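PDB 2H34: Serine/threonine-protein kinase pknE, which transfers phosphate from ATP to serine and threonine residues of proteins and probably helps the tubercle bacillus survive stress inside its host. Local coordinates for residues I61-L66 with V111-I116; S68-S73 with D106-V111. All coordinates share one frame; numbering follows the deposited sequence.

Contact 1: residues I61-L66 with V111-I116; sequences IVALKL and VDMRLI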
loop_
_atom_site.group_PDB
_atom_site.type_symbol
_atom_site.label_atom_id
_atom_site.label_comp_id
_atom_site.label_asym_id
_atom_site.label_seq_id
_atom_site.Cartn_x
_atom_site.Cartn_y
_atom_site.Cartn_z
ATOM N N ILE A 61 -14.537 6.034 18.500
ATOM C CA ILE A 61 -13.081 6.006 18.477
ATOM C C ILE A 61 -12.593 6.019 17.045
ATOM O O ILE A 61 -12.959 5.153 16.244
ATOM C CB ILE A 61 -12.478 4.772 19.193
ATOM C CG1 ILE A 61 -13.269 4.414 20.462
ATOM C CG2 ILE A 61 -10.997 5.026 19.509
ATOM C CD1 ILE A 61 -13.182 2.934 20.861
ATOM N N VAL A 62 -11.754 6.998 16.730
ATOM C CA VAL A 62 -11.288 7.195 15.365
ATOM C C VAL A 62 -9.767 7.206 15.296
ATOM O O VAL A 62 -9.093 7.348 16.315
ATOM C CB VAL A 62 -11.875 8.497 14.741
ATOM C CG1 VAL A 62 -13.391 8.418 14.665
ATOM C CG2 VAL A 62 -11.455 9.725 15.532
ATOM N N ALA A 63 -9.233 7.034 14.091
ATOM C CA ALA A 63 -7.810 7.220 13.853
ATOM C C ALA A 63 -7.579 8.674 13.462
ATOM O O ALA A 63 -8.302 9.219 12.631
ATOM C CB ALA A 63 -7.324 6.282 12.762
ATOM N N LEU A 64 -6.593 9.308 14.082
ATOM C CA LEU A 64 -6.326 10.708 13.806
ATOM C C LEU A 64 -4.863 10.949 13.484
ATOM O O LEU A 64 -3.984 10.671 14.299
ATOM C CB LEU A 64 -6.777 11.581 14.977
ATOM C CG LEU A 64 -6.493 13.086 14.891
ATOM C CD1 LEU A 64 -7.182 13.731 13.696
ATOM C CD2 LEU A 64 -6.910 13.782 16.177
ATOM N N LYS A 65 -4.619 11.462 12.282
ATOM C CA LYS A 65 -3.277 11.812 11.855
ATOM C C LYS A 65 -3.021 13.273 12.163
ATOM O O LYS A 65 -3.817 14.135 11.793
ATOM C CB LYS A 65 -3.105 11.558 10.358
ATOM C CG LYS A 65 -1.756 12.011 9.804
ATOM C CD LYS A 65 -1.695 11.922 8.286
ATOM C CE LYS A 65 -1.309 10.529 7.826
ATOM N NZ LYS A 65 -1.617 10.343 6.383
ATOM N N LEU A 66 -1.907 13.540 12.845
ATOM C CA LEU A 66 -1.479 14.905 13.161
ATOM C C LEU A 66 -0.142 15.211 12.516
ATOM O O LEU A 66 0.860 14.556 12.813
ATOM C CB LEU A 66 -1.357 15.100 14.669
ATOM C CG LEU A 66 -2.641 15.087 15.490
ATOM C CD1 LEU A 66 -2.295 15.031 16.968
ATOM C CD2 LEU A 66 -3.494 16.306 15.174
ATOM N N VAL A 111 -6.259 15.069 10.096
ATOM C CA VAL A 111 -7.142 14.225 9.291
ATOM C C VAL A 111 -7.757 13.144 10.179
ATOM O O VAL A 111 -7.051 12.336 10.781
ATOM C CB VAL A 111 -6.419 13.587 8.085
ATOM C CG1 VAL A 111 -7.356 12.654 7.344
ATOM C CG2 VAL A 111 -5.901 14.661 7.134
ATOM N N ASP A 112 -9.080 13.157 10.265
ATOM C CA ASP A 112 -9.822 12.221 11.090
ATOM C C ASP A 112 -10.362 11.117 10.206
ATOM O O ASP A 112 -11.078 11.376 9.244
ATOM C CB ASP A 112 -10.966 12.954 11.791
ATOM C CG ASP A 112 -12.032 12.019 12.333
ATOM O OD1 ASP A 112 -11.979 10.800 12.075
ATOM O OD2 ASP A 112 -12.945 12.516 13.021
HETATM N N MSE A 113 -10.037 9.878 10.548
HETATM C CA MSE A 113 -10.448 8.738 9.734
HETATM C C MSE A 113 -10.957 7.574 10.566
HETATM O O MSE A 113 -10.691 7.492 11.767
HETATM C CB MSE A 113 -9.294 8.278 8.853
HETATM C CG MSE A 113 -7.955 8.454 9.510
HETATM SE SE MSE A 113 -6.455 7.913 8.424
HETATM C CE MSE A 113 -6.066 9.594 7.429
ATOM N N ARG A 114 -11.696 6.690 9.898
ATOM C CA ARG A 114 -12.192 5.427 10.447
ATOM C C ARG A 114 -11.048 4.569 11.003
ATOM O O ARG A 114 -9.988 4.433 10.378
ATOM C CB ARG A 114 -12.957 4.688 9.338
ATOM C CG ARG A 114 -13.685 3.401 9.717
ATOM C CD ARG A 114 -15.133 3.480 9.238
ATOM N NE ARG A 114 -15.629 2.251 8.623
ATOM C CZ ARG A 114 -16.875 2.093 8.176
ATOM N NH1 ARG A 114 -17.746 3.082 8.286
ATOM N NH2 ARG A 114 -17.258 0.951 7.616
ATOM N N LEU A 115 -11.258 4.014 12.192
ATOM C CA LEU A 115 -10.247 3.178 12.826
ATOM C C LEU A 115 -10.394 1.726 12.413
ATOM O O LEU A 115 -11.472 1.148 12.538
ATOM C CB LEU A 115 -10.343 3.266 14.348
ATOM C CG LEU A 115 -9.543 2.169 15.060
ATOM C CD1 LEU A 115 -8.167 2.678 15.484
ATOM C CD2 LEU A 115 -10.326 1.594 16.236
ATOM N N ILE A 116 -9.299 1.125 11.966
ATOM C CA ILE A 116 -9.356 -0.254 11.540
ATOM C C ILE A 116 -8.469 -1.152 12.368
ATOM O O ILE A 116 -7.382 -0.758 12.763
ATOM C CB ILE A 116 -9.013 -0.386 10.060
ATOM C CG1 ILE A 116 -10.078 0.318 9.212
ATOM C CG2 ILE A 116 -8.900 -1.850 9.665
ATOM C CD1 ILE A 116 -11.516 -0.107 9.534
#
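Ala-63 and Met-113 (selenomethionine) trade two backbone hydrogen bonds, both 2.8 Å: Ala-63 N to Met-113 O, the more bent (142° at the hydrogen), and Met-113 N to Ala-63 O, nearly straight. Lys-65 and Val-111 form the next hydrogen-bonded pair of this antiparallel ladder, with Lys-65 N 3.0 Å from Val-111 O. The axes of the short segments 61-66 and 111-114 approach to 4.7 Å and differ in direction by 143°, well away from strict antiparallelism.

Ala-63 CB on Met-113 CG, 4.0 Å apart, is the apolar pair, on the face that carries Lys-65 and Val-111. Leu-115 CB lies 3.7 Å from Ile-61 O. On the Leu-64 face, the side chains of Asp-112 and Val-62 cross at about a right angle, Asp-112 OD1 3.5 Å from Val-62 CB. With CG anti to the backbone N (chi1 163°), the carboxylate reaches Val-62, and OD1 bonds to His-100 ND1 and OD2 to Tyr-36 OH.

Sequence (Val-Ala-Leu-Lys), third-strand position and predicted ATP site mark Lys-65 as the β3 lysine of kinases; here it salt-bridges Asp-177 of the Asp-Phe-Gly motif. Strand 60-66 is the middle of five in the N-lobe sheet and 108-114 the next, flanked by 49-55 and 99-105.

Contact 2: residues S68-S73 with D106-V111; sequences SETLSS and DGQLYV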
loop_
_atom_site.group_PDB
_atom_site.type_symbol
_atom_site.label_atom_id
_atom_site.label_comp_id
_atom_site.label_asym_id
_atom_site.label_seq_id
_atom_site.Cartn_x
_atom_site.Cartn_y
_atom_site.Cartn_z
ATOM N N SER A 68 2.450 16.571 12.879
ATOM C CA SER A 68 3.083 17.041 14.138
ATOM C C SER A 68 4.080 18.203 14.047
ATOM O O SER A 68 4.597 18.547 12.980
ATOM C CB SER A 68 3.793 15.882 14.807
ATOM O OG SER A 68 4.150 16.204 16.142
ATOM N N GLU A 69 4.196 18.717 14.961
ATOM C CA GLU A 69 5.161 19.779 15.329
ATOM C C GLU A 69 5.084 21.011 14.414
ATOM O O GLU A 69 6.016 21.864 14.364
ATOM C CB GLU A 69 6.578 19.179 15.344
ATOM C CG GLU A 69 7.736 20.153 15.594
ATOM C CD GLU A 69 7.566 21.041 16.820
ATOM O OE1 GLU A 69 7.251 20.512 17.908
ATOM O OE2 GLU A 69 7.763 22.271 16.697
ATOM N N THR A 70 3.951 21.114 13.700
ATOM C CA THR A 70 3.694 22.268 12.813
ATOM C C THR A 70 4.873 22.489 11.853
ATOM O O THR A 70 5.505 23.552 11.864
ATOM C CB THR A 70 3.376 23.552 13.645
ATOM O OG1 THR A 70 2.418 23.235 14.661
ATOM C CG2 THR A 70 2.825 24.658 12.744
ATOM N N LEU A 71 5.156 21.464 11.047
ATOM C CA LEU A 71 6.194 21.549 10.019
ATOM C C LEU A 71 5.687 22.361 8.830
ATOM O O LEU A 71 6.462 23.044 8.150
ATOM C CB LEU A 71 6.663 20.154 9.576
ATOM C CG LEU A 71 5.861 19.346 8.547
ATOM C CD1 LEU A 71 6.794 18.461 7.733
ATOM C CD2 LEU A 71 4.767 18.518 9.221
ATOM N N SER A 72 4.375 22.296 8.605
ATOM C CA SER A 72 3.735 23.032 7.525
ATOM C C SER A 72 3.263 24.420 7.956
ATOM O O SER A 72 2.142 24.829 7.644
ATOM C CB SER A 72 2.563 22.240 6.967
ATOM O OG SER A 72 1.422 22.413 7.785
ATOM N N SER A 73 4.114 25.137 8.682
ATOM C CA SER A 73 3.967 26.578 8.790
ATOM C C SER A 73 4.244 27.106 7.388
ATOM O O SER A 73 3.723 28.143 6.977
ATOM C CB SER A 73 4.965 27.150 9.796
ATOM O OG SER A 73 4.885 26.461 11.032
ATOM N N ASP A 106 -5.986 24.647 16.458
ATOM C CA ASP A 106 -4.772 25.083 17.169
ATOM C C ASP A 106 -3.544 25.095 16.267
ATOM O O ASP A 106 -2.498 24.550 16.625
ATOM C CB ASP A 106 -4.477 24.190 18.388
ATOM C CG ASP A 106 -5.681 23.995 19.287
ATOM O OD1 ASP A 106 -6.524 24.919 19.376
ATOM O OD2 ASP A 106 -5.772 22.913 19.912
ATOM N N GLY A 107 -3.677 25.696 15.090
ATOM C CA GLY A 107 -2.595 25.682 14.113
ATOM C C GLY A 107 -2.389 24.322 13.462
ATOM O O GLY A 107 -2.102 24.251 12.266
ATOM N N GLN A 108 -2.546 23.250 14.244
ATOM C CA GLN A 108 -2.278 21.876 13.789
ATOM C C GLN A 108 -3.288 21.400 12.748
ATOM O O GLN A 108 -4.504 21.498 12.951
ATOM C CB GLN A 108 -2.258 20.897 14.975
ATOM C CG GLN A 108 -1.289 19.717 14.823
ATOM C CD GLN A 108 0.012 19.909 15.606
ATOM O OE1 GLN A 108 0.005 20.017 16.835
ATOM N NE2 GLN A 108 1.137 19.940 14.890
ATOM N N LEU A 109 -2.772 20.885 11.635
ATOM C CA LEU A 109 -3.610 20.304 10.589
ATOM C C LEU A 109 -3.864 18.829 10.861
ATOM O O LEU A 109 -2.939 18.061 11.123
ATOM C CB LEU A 109 -2.999 20.509 9.198
ATOM C CG LEU A 109 -2.886 21.954 8.684
ATOM C CD1 LEU A 109 -2.629 21.994 7.179
ATOM C CD2 LEU A 109 -4.131 22.768 9.018
ATOM N N TYR A 110 -5.129 18.444 10.800
ATOM C CA TYR A 110 -5.531 17.110 11.186
ATOM C C TYR A 110 -6.303 16.402 10.070
ATOM O O TYR A 110 -6.893 17.050 9.197
ATOM C CB TYR A 110 -6.358 17.180 12.475
ATOM C CG TYR A 110 -7.776 17.695 12.299
ATOM C CD1 TYR A 110 -8.041 19.060 12.168
ATOM C CD2 TYR A 110 -8.858 16.812 12.281
ATOM C CE1 TYR A 110 -9.348 19.525 12.009
ATOM C CE2 TYR A 110 -10.163 17.265 12.122
ATOM C CZ TYR A 110 -10.402 18.618 11.991
ATOM O OH TYR A 110 -11.700 19.052 11.836
ATOM N N VAL A 111 -6.259 15.069 10.096
ATOM C CA VAL A 111 -7.142 14.225 9.291
ATOM C C VAL A 111 -7.757 13.144 10.179
ATOM O O VAL A 111 -7.051 12.336 10.781
ATOM C CB VAL A 111 -6.419 13.587 8.085
ATOM C CG1 VAL A 111 -7.356 12.654 7.344
ATOM C CG2 VAL A 111 -5.901 14.661 7.134
#
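Thr-70 and Gln-108 bring the two backbones nearest each other, their CA atoms 6.1 Å apart, with no backbone hydrogen bond between the strand that runs through 109-111 and the irregular segment 68-73, which bends at Thr-70 (phi 52°) and again in an inverse gamma turn centred on Ser-72.

Most of the contact is carried by the Gln-108 amide. Its chain bends at chi2 (101°), which swings the amide across to the loop. There NE2 lies 3.3 Å from Thr-70 N, but both are donors, and the approach is not a hydrogen bond. NE2 also comes near Glu-69, where the peptide link to Ser-68 is implausibly short, so the local geometry is doubtful and nothing is rested on it. The hydroxyl OG1 of Thr-70 is 3.5 Å from Gln-108 NE2, the two side chains meeting at a slant. The hydrogen bond NE2 does make goes to Met-67 O, immediately before the loop segment. A second, looser touch has Leu-109 CD1 4.1 Å from Ser-72 OG; both residues also lean on Met-81 of helix 75-88. Within the loop, Ser-73 OG bonds back to Thr-70 O at 3.1 Å, with the donor standing above the carbonyl plane.

This joins the β3-αC loop of the kinase N-lobe to the start of strand 108-114, just past the hairpin turn at Gly-107. Thr-70 is a probable autophosphorylation site, unmodified here. Only 171 Å² is buried and no bond crosses between the segments: what meets is a donor amide near a backbone N-H, and one loose touch at Leu-109. The chemistry therefore implies a weak direct link between these two segments, with the tie made through Met-67 and helix 75-88.

How the contacts relate
Both contacts use strand 108-114 and overlap at Val-111, which takes part in contact 1 alone. Contact 1 is buried, with six of its ten touching residues enclosed, 475 Å² covered and a regular ladder of backbone bonds; contact 2 lies at the surface, buries none of its touching residues and relies on loose side-chain approaches. They meet where Tyr-110 CB packs on Leu-64 CD1 at 3.8 Å and where Leu-66 touches Gln-108. Past Leu-66 the first chain leaves the sheet toward helix 75-88, so the start of 108-114 faces a loop instead of a strand, and cross-strand bonding gives way to a single amide reaching to the loop.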